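Local coordinates for BH0493 protein (Bacillus halodurans C-125, PDB 2QEE), which is a putative member of the amidohydrolase superfamily that binds zinc and probably acts as a metal-dependent enzyme, at residues 392-395 with 396-399; 229-232 with 233-236. One frame throughout, in Å; residues are numbered along the deposited sequence.

Both contacts lie at the start of a helix, and both are local. Contact 1 (392-395 with 396-399) opens helix 395-414 near the end of the chain. Contact 2 (229-232 with 233-236) is the loop from strand 222-226 to helix 237-253, and it comes earlier in the sequence. Their centres are 45 Å apart, their nearest atoms are about 33 Å apart, and they do not touch. Each has a hydroxyl residue as N-cap, Thr-394 in one and Ser-236 in the other. Neither belongs to the zinc site of His-28, His-30 and Asp-357. Contact 1 also reaches a second subunit, whereas contact 2 meets no other chain of the assembly.

Contact 1. Residues 392-395 with 396-399; sequences EVTE and EEIK
Thr-394 and Glu-397 hold each other in a capping box at the start of helix 395-414. The backbone N of Glu-397 donates to OG1 of Thr-394 at 3.1 Å. In return, the backbone N of Thr-394 donates to OE1 of Glu-397 at 3.0 Å, with an N-H...O angle of 162°. That donor comes from above the carboxylate plane, 44° out of it. OG1 of Thr-394 sits between the backbone N and the carbonyl carbon (chi1 69°), which turns it toward the first turn of the helix. The glutamate chain is extended beyond CG and passes OG1, with CG of Glu-397 3.3 Å from it.

Regular helix bonds start at once. Ile-398 N donates to Thr-394 O in the carbonyl plane, and Lys-399 N donates to Glu-395 O. On the buried side, CG1 of Val-393 meets CG1 of Ile-398 at 3.6 Å, the two side chains crossing at about a right angle. Leu-11 and Val-15 of helix 8-21 pack on Ile-398, and Tyr-383 of helix 363-388 touches both Val-393 and Ile-398.

On another side, Glu-395 and Lys-399 pair loosely. OE2 of Glu-395 and NZ of Lys-399 are 4.3 Å apart, beyond a salt bridge. A water accepts from NZ of Lys-399 at 2.8 Å and gives a weak bond to OE2 of Glu-395.

The second shell crosses the subunit boundary. OE2 of Glu-397 forms a salt bridge with Arg-112 of the second subunit, so one carboxylate serves both the cap and the interface. That arginine would probably stabilise the negative charge of Glu-397. The carboxylate is also likely to interact favourably with the positive end of the helix dipole.

Contact 2. Residues 229-232 with 233-236; sequences TFSF and PEES
Phe-232 and Pro-233 are joined by a cis peptide bond in the loop that leads from strand 222-226 into helix 237-253. The tight part of the contact is here. The cis bond brings CA of Pro-233 over one face of the Phe-232 ring. This is a CH-pi contact, with CA of Pro-233 3.7 Å from the ring centroid and 20° off the ring normal. CG of Phe-232 lies opposite the backbone N (chi1 -172°), which turns the ring toward the proline that follows. CD1 of Phe-232 also meets CD of Pro-233 at 3.9 Å. The phenylalanine is buried against Ile-242 and Arg-243 of helix 237-253 and Leu-289 of helix 284-292. Pro-233 is exposed, although it touches His-288.

The polar side is looser and is bridged by water. The side chain of Glu-234 is extended and comes back beside Ser-231. In one of the two conformers of Ser-231, its OG lies 3.0 Å from OE2 of Glu-234, so this approach is doubtful. One water accepts a hydrogen bond from the Ser-231 backbone N and lies 2.7 Å from OE2 of Glu-234. A second water lies 2.9 Å from O of Ser-231 and 2.7 Å from OE1 of Glu-234. The carboxylate and the Ser-231 backbone are thus linked through solvent at two points.

Glu-234 also reaches forward to the helix start. Ser-236 is the N-cap, and its OG bonds to the backbone N of Gly-239. That same OG donates to OE1 of Glu-234 at 2.6 Å. With an alanine in place of Glu-234, the two waters would probably lose their carboxylate partner and the Ser-236 hydroxyl its acceptor. The hydroxyl meets OE1 of Glu-234 on the anti side, 21° out of the carboxylate plane.

Contact 1. Residues 392-395 with 396-399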
ATOM      1  N   GLU C 392     -26.817 -19.239   2.198  1.00 16.35           N
ATOM      2  CA  GLU C 392     -27.416 -19.497   0.909  1.00 17.55           C
ATOM      3  C   GLU C 392     -27.612 -18.185   0.170  1.00 20.33           C
ATOM      4  O   GLU C 392     -28.482 -17.386   0.547  1.00 23.40           O
ATOM      5  CB  GLU C 392     -28.755 -20.186   1.086  1.00 21.60           C
ATOM      6  CG  GLU C 392     -28.551 -21.661   1.332  1.00 26.38           C
ATOM      7  CD  GLU C 392     -29.851 -22.418   1.358  1.00 31.75           C
ATOM      8  OE1 GLU C 392     -29.757 -23.659   1.221  1.00 31.21           O
ATOM      9  OE2 GLU C 392     -30.930 -21.772   1.505  1.00 31.13           O
ATOM     10  N   VAL C 393     -26.855 -17.989  -0.906  1.00 17.88           N
ATOM     11  CA  VAL C 393     -26.986 -16.766  -1.710  1.00 17.30           C
ATOM     12  C   VAL C 393     -27.857 -17.056  -2.889  1.00 16.91           C
ATOM     13  O   VAL C 393     -27.633 -18.072  -3.580  1.00 17.39           O
ATOM     14  CB  VAL C 393     -25.570 -16.316  -2.242  1.00 17.33           C
ATOM     15  CG1 VAL C 393     -25.658 -15.051  -3.212  1.00 18.20           C
ATOM     16  CG2 VAL C 393     -24.599 -16.068  -1.064  1.00 17.77           C
ATOM     17  N   THR C 394     -28.828 -16.171  -3.169  1.00 16.46           N
ATOM     18  CA  THR C 394     -29.675 -16.365  -4.362  1.00 17.61           C
ATOM     19  C   THR C 394     -29.320 -15.346  -5.430  1.00 15.98           C
ATOM     20  O   THR C 394     -28.700 -14.284  -5.124  1.00 16.79           O
ATOM     21  CB  THR C 394     -31.170 -16.158  -3.991  1.00 18.50           C
ATOM     22  OG1 THR C 394     -31.393 -14.777  -3.692  1.00 20.99           O
ATOM     23  CG2 THR C 394     -31.508 -17.016  -2.740  1.00 21.11           C
ATOM     24  N   GLU C 395     -29.722 -15.664  -6.666  1.00 16.34           N
ATOM     25  CA  GLU C 395     -29.490 -14.756  -7.784  1.00 16.91           C
ATOM     26  C   GLU C 395     -30.231 -13.424  -7.547  1.00 17.99           C
ATOM     27  O   GLU C 395     -29.701 -12.364  -7.883  1.00 17.67           O
ATOM     28  CB  GLU C 395     -29.846 -15.427  -9.110  1.00 20.08           C
ATOM     29  CG  GLU C 395     -29.526 -14.530 -10.332  1.00 23.61           C
ATOM     30  CD  GLU C 395     -29.756 -15.229 -11.617  1.00 30.56           C
ATOM     31  OE1 GLU C 395     -30.549 -16.203 -11.623  1.00 28.36           O
ATOM     32  OE2 GLU C 395     -29.147 -14.811 -12.623  1.00 24.46           O
ATOM     33  N   GLU C 396     -31.399 -13.484  -6.899  1.00 16.19           N
ATOM     34  CA  GLU C 396     -32.145 -12.247  -6.618  1.00 17.69           C
ATOM     35  C   GLU C 396     -31.373 -11.344  -5.650  1.00 17.28           C
ATOM     36  O   GLU C 396     -31.350 -10.109  -5.834  1.00 16.17           O
ATOM     37  CB  GLU C 396     -33.577 -12.509  -6.124  1.00 19.51           C
ATOM     38  CG  GLU C 396     -34.508 -12.940  -7.284  1.00 40.82           C
ATOM     39  CD  GLU C 396     -34.457 -11.972  -8.499  1.00 39.48           C
ATOM     40  OE1 GLU C 396     -34.870 -10.798  -8.327  1.00 46.22           O
ATOM     41  OE2 GLU C 396     -33.981 -12.375  -9.601  1.00 44.69           O
ATOM     42  N   GLU C 397     -30.719 -11.962  -4.655  1.00 16.42           N
ATOM     43  CA  GLU C 397     -29.905 -11.190  -3.729  1.00 15.28           C
ATOM     44  C   GLU C 397     -28.696 -10.574  -4.400  1.00 15.47           C
ATOM     45  O   GLU C 397     -28.357  -9.406  -4.089  1.00 16.69           O
ATOM     46  CB  GLU C 397     -29.494 -12.030  -2.535  1.00 16.05           C
ATOM     47  CG  GLU C 397     -30.706 -12.352  -1.611  1.00 18.94           C
ATOM     48  CD  GLU C 397     -30.422 -13.532  -0.677  1.00 19.54           C
ATOM     49  OE1 GLU C 397     -29.437 -14.234  -0.931  1.00 18.89           O
ATOM     50  OE2 GLU C 397     -31.228 -13.739   0.254  1.00 22.31           O
ATOM     51  N   ILE C 398     -28.039 -11.336  -5.278  1.00 13.92           N
ATOM     52  CA  ILE C 398     -26.870 -10.797  -6.029  1.00 13.87           C
ATOM     53  C   ILE C 398     -27.376  -9.588  -6.865  1.00 12.82           C
ATOM     54  O   ILE C 398     -26.744  -8.520  -6.874  1.00 13.52           O
ATOM     55  CB  ILE C 398     -26.285 -11.861  -6.958  1.00 14.65           C
ATOM     56  CG1 ILE C 398     -25.632 -12.948  -6.103  1.00 14.30           C
ATOM     57  CG2 ILE C 398     -25.281 -11.210  -7.964  1.00 15.50           C
ATOM     58  CD1 ILE C 398     -25.223 -14.173  -6.953  1.00 15.55           C
ATOM     59  N   LYS C 399     -28.538  -9.744  -7.504  1.00 14.09           N
ATOM     60  CA  LYS C 399     -29.073  -8.639  -8.366  1.00 15.75           C
ATOM     61  C   LYS C 399     -29.333  -7.383  -7.535  1.00 15.56           C
ATOM     62  O   LYS C 399     -28.958  -6.285  -7.949  1.00 16.42           O
ATOM     63  CB  LYS C 399     -30.333  -9.130  -9.086  1.00 16.12           C
ATOM     64  CG  LYS C 399     -29.948  -9.992 -10.265  1.00 19.63           C
ATOM     65  CD  LYS C 399     -31.215 -10.502 -10.957  1.00 23.54           C
ATOM     66  CE  LYS C 399     -30.858 -11.397 -12.141  1.00 31.69           C
ATOM     67  NZ  LYS C 399     -31.994 -11.560 -13.076  1.00 36.85           N
TER
HETATM   68  O   HOH W   1     -31.619 -14.012 -14.366  1.00 58.26           O

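Contact 2. Residues 229-232 with 233-236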
ATOM      1  N   THR C 229      -2.892  19.490   1.007  1.00 16.65           N
ATOM      2  CA  THR C 229      -2.810  20.311   2.211  1.00 17.96           C
ATOM      3  C   THR C 229      -4.182  20.705   2.785  1.00 18.24           C
ATOM      4  O   THR C 229      -4.250  21.424   3.776  1.00 19.36           O
ATOM      5  CB  THR C 229      -2.029  21.621   1.878  1.00 16.84           C
ATOM      6  OG1 THR C 229      -2.566  22.210   0.683  1.00 17.60           O
ATOM      7  CG2 THR C 229      -0.558  21.285   1.624  1.00 21.47           C
ATOM      8  N   PHE C 230      -5.265  20.263   2.170  1.00 16.99           N
ATOM      9  CA  PHE C 230      -6.607  20.630   2.634  1.00 16.52           C
ATOM     10  C   PHE C 230      -6.764  20.510   4.128  1.00 16.06           C
ATOM     11  O   PHE C 230      -6.529  19.441   4.707  1.00 17.04           O
ATOM     12  CB  PHE C 230      -7.691  19.751   1.987  1.00 16.34           C
ATOM     13  CG  PHE C 230      -9.078  20.105   2.433  1.00 16.66           C
ATOM     14  CD1 PHE C 230      -9.596  21.374   2.176  1.00 20.34           C
ATOM     15  CD2 PHE C 230      -9.869  19.167   3.106  1.00 20.16           C
ATOM     16  CE1 PHE C 230     -10.899  21.709   2.608  1.00 21.42           C
ATOM     17  CE2 PHE C 230     -11.184  19.527   3.503  1.00 17.43           C
ATOM     18  CZ  PHE C 230     -11.657  20.782   3.264  1.00 19.84           C
ATOM     19  N   SER C 231      -7.234  21.586   4.741  1.00 16.17           N
ATOM     20  CA  SER C 231      -7.519  21.529   6.162  0.50 17.53           C
ATOM     21  C   SER C 231      -8.854  22.211   6.455  1.00 17.55           C
ATOM     22  O   SER C 231      -9.306  23.074   5.703  1.00 19.55           O
ATOM     23  CB  SER C 231      -6.398  22.161   6.988  0.50 21.06           C
ATOM     24  OG  SER C 231      -6.543  23.558   6.991  0.50 29.18           O
ATOM     25  N   PHE C 232      -9.507  21.752   7.514  1.00 16.16           N
ATOM     26  CA  PHE C 232     -10.763  22.365   7.948  1.00 18.35           C
ATOM     27  C   PHE C 232     -10.975  22.063   9.416  1.00 19.21           C
ATOM     28  O   PHE C 232     -10.845  20.902   9.837  1.00 20.64           O
ATOM     29  CB  PHE C 232     -11.971  21.847   7.142  1.00 18.57           C
ATOM     30  CG  PHE C 232     -13.223  22.602   7.436  1.00 13.58           C
ATOM     31  CD1 PHE C 232     -14.040  22.257   8.536  1.00 16.53           C
ATOM     32  CD2 PHE C 232     -13.538  23.722   6.674  1.00 15.71           C
ATOM     33  CE1 PHE C 232     -15.202  23.030   8.843  1.00 21.08           C
ATOM     34  CE2 PHE C 232     -14.735  24.504   6.969  1.00 18.09           C
ATOM     35  CZ  PHE C 232     -15.547  24.139   8.056  1.00 20.13           C
ATOM     36  N   PRO C 233     -11.369  23.090  10.218  1.00 18.55           N
ATOM     37  CA  PRO C 233     -11.591  24.520   9.926  1.00 19.46           C
ATOM     38  C   PRO C 233     -10.308  25.177   9.421  1.00 20.14           C
ATOM     39  O   PRO C 233      -9.199  24.688   9.672  1.00 20.48           O
ATOM     40  CB  PRO C 233     -11.971  25.128  11.282  1.00 19.64           C
ATOM     41  CG  PRO C 233     -12.351  23.966  12.172  1.00 21.78           C
ATOM     42  CD  PRO C 233     -11.676  22.728  11.608  1.00 19.56           C
ATOM     43  N   GLU C 234     -10.469  26.291   8.720  1.00 18.48           N
ATOM     44  CA  GLU C 234      -9.294  27.041   8.333  1.00 18.82           C
ATOM     45  C   GLU C 234      -9.735  28.510   8.211  1.00 19.40           C
ATOM     46  O   GLU C 234     -10.808  28.814   7.660  1.00 19.33           O
ATOM     47  CB  GLU C 234      -8.837  26.525   6.981  1.00 18.84           C
ATOM     48  CG  GLU C 234      -7.599  27.229   6.415  1.00 21.79           C
ATOM     49  CD  GLU C 234      -7.169  26.596   5.116  1.00 18.41           C
ATOM     50  OE1 GLU C 234      -7.822  26.794   4.055  1.00 19.80           O
ATOM     51  OE2 GLU C 234      -6.143  25.884   5.177  1.00 24.16           O
ATOM     52  N   GLU C 235      -8.878  29.404   8.702  1.00 20.97           N
ATOM     53  CA  GLU C 235      -9.052  30.824   8.427  1.00 22.23           C
ATOM     54  C   GLU C 235      -8.489  31.180   7.051  1.00 21.77           C
ATOM     55  O   GLU C 235      -7.296  31.500   6.903  1.00 23.01           O
ATOM     56  CB  GLU C 235      -8.406  31.652   9.552  1.00 24.32           C
ATOM     57  CG  GLU C 235      -9.249  31.620  10.883  1.00 29.07           C
ATOM     58  CD  GLU C 235     -10.710  32.066  10.684  1.00 32.30           C
ATOM     59  OE1 GLU C 235     -10.974  33.086   9.996  1.00 31.27           O
ATOM     60  OE2 GLU C 235     -11.622  31.359  11.190  1.00 35.91           O
ATOM     61  N   SER C 236      -9.346  31.081   6.032  1.00 19.98           N
ATOM     62  CA  SER C 236      -8.981  31.347   4.654  1.00 18.95           C
ATOM     63  C   SER C 236     -10.288  31.635   3.912  1.00 18.47           C
ATOM     64  O   SER C 236     -11.347  31.380   4.443  1.00 19.96           O
ATOM     65  CB  SER C 236      -8.331  30.105   4.032  1.00 20.08           C
ATOM     66  OG  SER C 236      -9.282  29.002   4.024  1.00 17.94           O
TER
HETATM   67  O   HOH W   2      -9.550  24.788   3.412  1.00 21.18           O
HETATM   68  O   HOH W   3      -6.424  23.965   3.339  1.00 22.90           O